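PDB 5C86: kelch domain-containing protein from Colletotrichum graminicola M1.001, which probably oxidises alcohols as a copper-dependent oxidase of the galactose oxidase and glyoxal oxidase family (AA5), captured here without its metal. Local coordinates for residues M9-L21 with N27-W39. Sequence-based numbering, arbitrary orientation.
Sequences MVKFPVVPVAVAL and NLLVWSSGWPNRW
Ala-18 and Ala-20 zip onto Trp-31 and Leu-29 as the hydrogen-bonded pairs of an antiparallel beta hairpin, the axes of strands 18-21 and 28-31 lying 4.7 Å apart with N-to-C directions 160° apart. Beyond the strands a single bond from Val-15 N to Pro-36 O (3.1 Å), in the plane of that carbonyl, ties the loops 12-17 and 32-39 together. In between, Pro-16 centres an inverse gamma turn, and Trp-31 O accepts a bond from Ala-18 N and a weak one from Val-17 N.

The hairpin illustrates how a two-stranded unit presents a different surface on each face. On one, Trp-31 folds its indole back over the neighbouring strand: with CG held between the backbone N and carbonyl carbon (chi1 69°), the ring receives the Ala-18 methyl squarely on its face, CB standing 3.6 Å from the centroid of the five-membered ring in a CH-pi contact. Ala-20 CB meets the same indole at its edge. On the other face Val-30 is wedged among Phe-12, Val-14, Pro-16 and Val-19. Both its methyls lie over one face of the Phe-12 ring, CG2 in a CH-pi contact and CG1 toward the rim, 3.6 Å from Phe-12 CZ; CG1 also presses on Val-19 CG1, while CB abuts Pro-16 CB at 3.8 Å. Ser-32 OG, beside Val-14 CB, donates to Trp-35 O and thereby pins the turn leading to Pro-36.

Strands 18-21 and 28-31 open a four-stranded antiparallel blade of the Kelch beta-propeller, continued by 47-52; on its other side 18-21 pairs with 412-422 of the early set region. Trp-31 NE1 donates a hydrogen bond to Met-71 O, and Val-17 lies about 4 Å, side chain to side chain, from His-335 and His-423, copper ligands empty here.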
ATOM      1  N   MET A   9     -19.121 -12.186   2.535  0.50 26.51           N
ATOM      2  CA  MET A   9     -18.819 -11.077   3.422  0.50 27.01           C
ATOM      3  C   MET A   9     -18.140 -11.617   4.674  0.50 26.65           C
ATOM      4  O   MET A   9     -18.591 -12.614   5.243  0.50 28.23           O
ATOM      5  CB  MET A   9     -20.075 -10.258   3.835  0.50 31.87           C
ATOM      6  CG  MET A   9     -20.808  -9.441   2.751  0.50 33.99           C
ATOM      7  SD  MET A   9     -20.211  -7.815   2.181  0.50 43.77           S
ATOM      8  CE  MET A   9     -18.916  -7.448   3.280  0.50 32.46           C
ATOM      9  N   VAL A  10     -17.072 -10.931   5.081  1.00 23.52           N
ATOM     10  CA  VAL A  10     -16.216 -11.210   6.198  1.00 26.39           C
ATOM     11  C   VAL A  10     -16.495 -10.056   7.162  1.00 26.50           C
ATOM     12  O   VAL A  10     -16.493  -8.891   6.760  1.00 30.32           O
ATOM     13  CB  VAL A  10     -14.760 -11.219   5.707  1.00 31.52           C
ATOM     14  CG1 VAL A  10     -13.715 -11.049   6.808  1.00 35.92           C
ATOM     15  CG2 VAL A  10     -14.554 -12.520   4.926  1.00 34.96           C
ATOM     16  N   LYS A  11     -16.694 -10.359   8.426  1.00 25.00           N
ATOM     17  CA  LYS A  11     -17.056  -9.321   9.389  1.00 25.22           C
ATOM     18  C   LYS A  11     -16.090  -9.272  10.530  1.00 24.02           C
ATOM     19  O   LYS A  11     -15.820 -10.258  11.212  1.00 23.03           O
ATOM     20  CB  LYS A  11     -18.469  -9.624   9.914  1.00 31.53           C
ATOM     21  CG  LYS A  11     -19.389  -8.402   9.956  0.85 33.27           C
ATOM     22  CD  LYS A  11     -20.411  -8.533  11.096  0.70 35.65           C
ATOM     23  CE  LYS A  11     -21.214  -9.825  10.988  0.70 35.74           C
ATOM     24  NZ  LYS A  11     -21.893 -10.161  12.276  0.70 34.49           N
ATOM     25  N   PHE A  12     -15.486  -8.128  10.770  1.00 19.08           N
ATOM     26  CA  PHE A  12     -14.573  -7.991  11.801  1.00 19.45           C
ATOM     27  C   PHE A  12     -15.253  -7.350  13.057  1.00 19.56           C
ATOM     28  O   PHE A  12     -16.157  -6.570  12.901  1.00 21.67           O
ATOM     29  CB  PHE A  12     -13.394  -7.047  11.390  1.00 18.69           C
ATOM     30  CG  PHE A  12     -12.377  -7.719  10.477  1.00 18.09           C
ATOM     31  CD1 PHE A  12     -11.320  -8.478  10.990  1.00 17.73           C
ATOM     32  CD2 PHE A  12     -12.453  -7.500   9.121  1.00 19.49           C
ATOM     33  CE1 PHE A  12     -10.416  -9.110  10.146  1.00 19.74           C
ATOM     34  CE2 PHE A  12     -11.532  -8.113   8.266  1.00 20.11           C
ATOM     35  CZ  PHE A  12     -10.519  -8.897   8.786  1.00 19.00           C
ATOM     36  N   PRO A  13     -14.669  -7.562  14.214  1.00 21.99           N
ATOM     37  CA  PRO A  13     -15.242  -6.934  15.428  1.00 22.68           C
ATOM     38  C   PRO A  13     -14.773  -5.481  15.560  1.00 22.08           C
ATOM     39  O   PRO A  13     -15.197  -4.809  16.527  1.00 23.60           O
ATOM     40  CB  PRO A  13     -14.643  -7.772  16.538  1.00 22.09           C
ATOM     41  CG  PRO A  13     -13.267  -8.149  16.018  1.00 21.46           C
ATOM     42  CD  PRO A  13     -13.532  -8.439  14.563  1.00 21.14           C
ATOM     43  N   VAL A  14     -13.893  -4.972  14.644  1.00 21.12           N
ATOM     44  CA  VAL A  14     -13.458  -3.522  14.686  1.00 18.59           C
ATOM     45  C   VAL A  14     -13.549  -3.039  13.223  1.00 17.44           C
ATOM     46  O   VAL A  14     -13.545  -3.866  12.274  1.00 17.91           O
ATOM     47  CB  VAL A  14     -12.059  -3.253  15.194  1.00 20.09           C
ATOM     48  CG1 VAL A  14     -11.804  -3.861  16.569  1.00 23.90           C
ATOM     49  CG2 VAL A  14     -10.955  -3.826  14.262  1.00 20.17           C
ATOM     50  N   VAL A  15     -13.756  -1.733  12.961  1.00 16.31           N
ATOM     51  CA  VAL A  15     -13.835  -1.278  11.597  1.00 17.08           C
ATOM     52  C   VAL A  15     -12.358  -1.330  11.079  1.00 13.83           C
ATOM     53  O   VAL A  15     -11.427  -0.792  11.679  1.00 15.83           O
ATOM     54  CB  VAL A  15     -14.363   0.159  11.491  1.00 17.43           C
ATOM     55  CG1 VAL A  15     -14.450   0.591  10.055  1.00 16.81           C
ATOM     56  CG2 VAL A  15     -15.769   0.258  12.170  1.00 17.67           C
ATOM     57  N   PRO A  16     -12.192  -2.024   9.907  1.00 15.48           N
ATOM     58  CA  PRO A  16     -10.819  -2.270   9.405  1.00 17.16           C
ATOM     59  C   PRO A  16     -10.313  -1.072   8.608  1.00 16.25           C
ATOM     60  O   PRO A  16     -10.274  -1.099   7.354  1.00 15.63           O
ATOM     61  CB  PRO A  16     -10.968  -3.536   8.601  1.00 15.08           C
ATOM     62  CG  PRO A  16     -12.349  -3.520   8.117  1.00 16.53           C
ATOM     63  CD  PRO A  16     -13.193  -2.839   9.229  1.00 15.50           C
ATOM     64  N   VAL A  17      -9.975  -0.034   9.350  1.00 14.71           N
ATOM     65  CA  VAL A  17      -9.568   1.231   8.795  1.00 13.35           C
ATOM     66  C   VAL A  17      -8.077   1.189   8.361  1.00 12.61           C
ATOM     67  O   VAL A  17      -7.635   2.019   7.544  1.00 12.64           O
ATOM     68  CB  VAL A  17      -9.831   2.371   9.818  1.00 14.12           C
ATOM     69  CG1 VAL A  17      -9.270   3.703   9.385  1.00 15.01           C
ATOM     70  CG2 VAL A  17     -11.357   2.431  10.036  1.00 14.31           C
ATOM     71  N   ALA A  18      -7.331   0.320   8.960  1.00 11.75           N
ATOM     72  CA  ALA A  18      -5.926   0.097   8.631  1.00 12.22           C
ATOM     73  C   ALA A  18      -5.817  -1.401   8.510  1.00 13.72           C
ATOM     74  O   ALA A  18      -6.336  -2.159   9.360  1.00 12.63           O
ATOM     75  CB  ALA A  18      -5.020   0.655   9.659  1.00 12.52           C
ATOM     76  N   VAL A  19      -5.054  -1.883   7.511  1.00 11.41           N
ATOM     77  CA  VAL A  19      -4.859  -3.304   7.312  1.00 13.10           C
ATOM     78  C   VAL A  19      -3.440  -3.589   6.890  1.00 13.75           C
ATOM     79  O   VAL A  19      -2.810  -2.723   6.257  1.00 12.88           O
ATOM     80  CB  VAL A  19      -5.801  -3.930   6.313  1.00 12.93           C
ATOM     81  CG1 VAL A  19      -7.273  -3.695   6.691  1.00 14.69           C
ATOM     82  CG2 VAL A  19      -5.568  -3.438   4.886  1.00 13.48           C
ATOM     83  N   ALA A  20      -2.944  -4.784   7.236  1.00 12.52           N
ATOM     84  CA  ALA A  20      -1.563  -5.181   6.885  1.00 12.02           C
ATOM     85  C   ALA A  20      -1.548  -6.633   6.563  1.00 14.25           C
ATOM     86  O   ALA A  20      -2.232  -7.432   7.246  1.00 13.04           O
ATOM     87  CB  ALA A  20      -0.601  -4.933   7.991  1.00 13.97           C
ATOM     88  N   LEU A  21      -0.781  -7.022   5.555  1.00 12.79           N
ATOM     89  CA  LEU A  21      -0.625  -8.460   5.246  1.00 13.60           C
ATOM     90  C   LEU A  21       0.523  -8.959   6.062  1.00 15.21           C
ATOM     91  O   LEU A  21       1.597  -8.386   6.068  1.00 14.27           O
ATOM     92  CB  LEU A  21      -0.349  -8.665   3.747  1.00 15.37           C
ATOM     93  CG  LEU A  21      -0.246 -10.124   3.346  1.00 15.83           C
ATOM     94  CD1 LEU A  21      -1.583 -10.733   3.338  1.00 17.84           C
ATOM     95  CD2 LEU A  21       0.316 -10.212   1.963  1.00 17.36           C
ATOM     96  N   ASN A  27      -1.822 -13.935   6.700  1.00 16.21           N
ATOM     97  CA  ASN A  27      -3.034 -13.544   7.383  1.00 15.07           C
ATOM     98  C   ASN A  27      -3.238 -12.010   7.214  1.00 16.06           C
ATOM     99  O   ASN A  27      -2.310 -11.262   6.967  1.00 15.45           O
ATOM    100  CB  ASN A  27      -2.931 -14.063   8.822  1.00 16.67           C
ATOM    101  CG  ASN A  27      -2.981 -15.582   8.862  1.00 14.71           C
ATOM    102  OD1 ASN A  27      -3.652 -16.198   8.039  1.00 16.20           O
ATOM    103  ND2 ASN A  27      -2.380 -16.159   9.894  1.00 20.31           N
ATOM    104  N   LEU A  28      -4.449 -11.586   7.448  1.00 15.20           N
ATOM    105  CA  LEU A  28      -4.775 -10.124   7.340  1.00 16.16           C
ATOM    106  C   LEU A  28      -5.011  -9.552   8.746  1.00 15.95           C
ATOM    107  O   LEU A  28      -5.983  -9.939   9.442  1.00 15.74           O
ATOM    108  CB  LEU A  28      -6.018  -9.953   6.534  1.00 15.97           C
ATOM    109  CG  LEU A  28      -6.396  -8.490   6.152  1.00 18.08           C
ATOM    110  CD1 LEU A  28      -5.375  -7.858   5.164  1.00 18.22           C
ATOM    111  CD2 LEU A  28      -7.804  -8.515   5.620  1.00 20.30           C
ATOM    112  N   LEU A  29      -4.142  -8.667   9.090  1.00 12.50           N
ATOM    113  CA  LEU A  29      -4.223  -7.922  10.375  1.00 14.60           C
ATOM    114  C   LEU A  29      -4.921  -6.592  10.160  1.00 16.57           C
ATOM    115  O   LEU A  29      -4.529  -5.839   9.261  1.00 15.59           O
ATOM    116  CB  LEU A  29      -2.866  -7.660  11.003  1.00 16.73           C
ATOM    117  CG  LEU A  29      -2.726  -6.966  12.373  1.00 19.12           C
ATOM    118  CD1 LEU A  29      -3.328  -7.824  13.448  1.00 20.86           C
ATOM    119  CD2 LEU A  29      -1.285  -6.757  12.661  1.00 23.27           C
ATOM    120  N   VAL A  30      -5.950  -6.315  10.949  1.00 14.64           N
ATOM    121  CA  VAL A  30      -6.686  -5.064  10.839  1.00 13.94           C
ATOM    122  C   VAL A  30      -6.672  -4.309  12.179  1.00 15.25           C
ATOM    123  O   VAL A  30      -6.632  -4.955  13.254  1.00 15.82           O
ATOM    124  CB  VAL A  30      -8.089  -5.261  10.313  1.00 14.34           C
ATOM    125  CG1 VAL A  30      -8.119  -6.239   9.157  1.00 14.63           C
ATOM    126  CG2 VAL A  30      -9.071  -5.713  11.420  1.00 15.12           C
ATOM    127  N   TRP A  31      -6.782  -2.994  12.118  1.00 13.95           N
ATOM    128  CA  TRP A  31      -6.954  -2.241  13.366  1.00 14.12           C
ATOM    129  C   TRP A  31      -7.753  -0.982  13.136  1.00 15.21           C
ATOM    130  O   TRP A  31      -7.864  -0.460  12.044  1.00 13.97           O
ATOM    131  CB  TRP A  31      -5.663  -1.913  14.057  1.00 14.22           C
ATOM    132  CG  TRP A  31      -4.710  -0.915  13.440  1.00 14.52           C
ATOM    133  CD1 TRP A  31      -4.712   0.420  13.655  1.00 15.52           C
ATOM    134  CD2 TRP A  31      -3.611  -1.181  12.551  1.00 14.49           C
ATOM    135  NE1 TRP A  31      -3.677   1.019  13.024  1.00 14.39           N
ATOM    136  CE2 TRP A  31      -2.997   0.052  12.309  1.00 14.03           C
ATOM    137  CE3 TRP A  31      -3.104  -2.339  11.933  1.00 16.19           C
ATOM    138  CZ2 TRP A  31      -1.869   0.212  11.480  1.00 17.02           C
ATOM    139  CZ3 TRP A  31      -1.964  -2.198  11.089  1.00 16.75           C
ATOM    140  CH2 TRP A  31      -1.349  -0.931  10.909  1.00 15.70           C
ATOM    141  N   SER A  32      -8.369  -0.470  14.225  1.00 15.00           N
ATOM    142  CA  SER A  32      -9.218   0.761  14.203  1.00 17.14           C
ATOM    143  C   SER A  32      -8.494   1.832  14.960  1.00 16.49           C
ATOM    144  O   SER A  32      -7.901   2.752  14.389  1.00 17.38           O
ATOM    145  CB  SER A  32     -10.598   0.462  14.741  1.00 17.45           C
ATOM    146  OG  SER A  32     -10.535  -0.221  16.042  1.00 17.85           O
ATOM    147  N   SER A  33      -8.513   1.758  16.309  1.00 16.69           N
ATOM    148  CA  SER A  33      -8.088   2.820  17.211  1.00 16.90           C
ATOM    149  C   SER A  33      -8.197   2.228  18.634  1.00 19.46           C
ATOM    150  O   SER A  33      -8.409   1.005  18.781  1.00 18.65           O
ATOM    151  CB  SER A  33      -9.041   4.008  17.129  1.00 19.02           C
ATOM    152  OG  SER A  33     -10.328   3.600  17.465  1.00 19.51           O
ATOM    153  N   GLY A  34      -8.240   3.143  19.602  1.00 21.36           N
ATOM    154  CA  GLY A  34      -8.601   2.740  21.003  1.00 22.06           C
ATOM    155  C   GLY A  34     -10.010   2.356  21.242  1.00 21.99           C
ATOM    156  O   GLY A  34     -10.333   1.991  22.395  1.00 23.94           O
ATOM    157  N   TRP A  35     -10.837   2.391  20.250  1.00 22.04           N
ATOM    158  CA  TRP A  35     -12.170   1.793  20.267  1.00 22.15           C
ATOM    159  C   TRP A  35     -12.404   0.958  19.037  1.00 24.18           C
ATOM    160  O   TRP A  35     -11.800   1.177  17.970  1.00 23.27           O
ATOM    161  CB  TRP A  35     -13.262   2.853  20.286  1.00 24.54           C
ATOM    162  CG  TRP A  35     -13.177   3.790  21.494  1.00 25.00           C
ATOM    163  CD1 TRP A  35     -13.921   3.680  22.668  1.00 28.16           C
ATOM    164  CD2 TRP A  35     -12.366   4.965  21.634  1.00 21.27           C
ATOM    165  NE1 TRP A  35     -13.550   4.690  23.526  1.00 27.50           N
ATOM    166  CE2 TRP A  35     -12.607   5.500  22.920  1.00 27.09           C
ATOM    167  CE3 TRP A  35     -11.405   5.598  20.828  1.00 21.27           C
ATOM    168  CZ2 TRP A  35     -11.925   6.660  23.392  1.00 24.05           C
ATOM    169  CZ3 TRP A  35     -10.754   6.763  21.266  1.00 22.29           C
ATOM    170  CH2 TRP A  35     -11.044   7.304  22.560  1.00 24.81           C
ATOM    171  N   PRO A  36     -13.382   0.073  19.068  1.00 22.64           N
ATOM    172  CA  PRO A  36     -13.745  -0.705  17.854  1.00 23.29           C
ATOM    173  C   PRO A  36     -14.480   0.068  16.749  1.00 23.31           C
ATOM    174  O   PRO A  36     -14.539  -0.327  15.559  1.00 21.60           O
ATOM    175  CB  PRO A  36     -14.690  -1.804  18.428  1.00 25.50           C
ATOM    176  CG  PRO A  36     -15.086  -1.222  19.788  1.00 26.55           C
ATOM    177  CD  PRO A  36     -13.925  -0.503  20.308  1.00 25.70           C
ATOM    178  N   ASN A  37     -15.193   1.132  17.164  1.00 20.25           N
ATOM    179  CA  ASN A  37     -16.189   1.770  16.378  1.00 20.85           C
ATOM    180  C   ASN A  37     -16.142   3.336  16.377  1.00 18.82           C
ATOM    181  O   ASN A  37     -17.059   3.955  15.856  1.00 19.88           O
ATOM    182  CB  ASN A  37     -17.562   1.331  16.879  1.00 22.29           C
ATOM    183  CG  ASN A  37     -17.782   1.705  18.356  1.00 23.64           C
ATOM    184  OD1 ASN A  37     -16.919   2.240  19.043  1.00 24.17           O
ATOM    185  ND2 ASN A  37     -18.908   1.296  18.857  1.00 31.39           N
ATOM    186  N   ARG A  38     -15.129   3.969  16.908  0.50 17.03           N
ATOM    187  CA  ARG A  38     -15.112   5.424  16.848  0.50 17.57           C
ATOM    188  C   ARG A  38     -13.674   5.707  17.202  0.50 15.84           C
ATOM    189  O   ARG A  38     -12.966   4.788  17.313  0.50 16.25           O
ATOM    190  CB  ARG A  38     -16.151   5.988  17.848  0.50 17.75           C
ATOM    191  CG  ARG A  38     -15.918   5.463  19.254  0.50 17.56           C
ATOM    192  CD  ARG A  38     -17.210   5.599  20.045  0.50 17.83           C
ATOM    193  NE  ARG A  38     -17.104   5.484  21.494  0.50 18.79           N
ATOM    194  CZ  ARG A  38     -17.396   4.373  22.159  0.50 20.08           C
ATOM    195  NH1 ARG A  38     -17.718   3.310  21.460  0.50 19.93           N
ATOM    196  NH2 ARG A  38     -17.329   4.316  23.504  0.50 19.10           N
ATOM    197  N   TRP A  39     -13.261   6.971  17.296  1.00 17.44           N
ATOM    198  CA  TRP A  39     -11.928   7.519  17.456  1.00 16.36           C
ATOM    199  C   TRP A  39     -12.021   8.895  18.074  1.00 15.84           C
ATOM    200  O   TRP A  39     -13.137   9.485  18.025  1.00 18.86           O
ATOM    201  CB  TRP A  39     -11.149   7.637  16.080  1.00 16.58           C
ATOM    202  CG  TRP A  39     -11.915   8.548  15.182  1.00 16.77           C
ATOM    203  CD1 TRP A  39     -12.921   8.188  14.389  1.00 16.71           C
ATOM    204  CD2 TRP A  39     -11.725   9.961  15.010  1.00 15.42           C
ATOM    205  NE1 TRP A  39     -13.439   9.298  13.727  1.00 18.71           N
ATOM    206  CE2 TRP A  39     -12.737  10.400  14.114  1.00 17.85           C
ATOM    207  CE3 TRP A  39     -10.848  10.890  15.541  1.00 15.34           C
ATOM    208  CZ2 TRP A  39     -12.867  11.744  13.721  1.00 18.55           C
ATOM    209  CZ3 TRP A  39     -10.983  12.244  15.163  1.00 16.43           C
ATOM    210  CH2 TRP A  39     -12.031  12.631  14.265  1.00 15.58           C
TER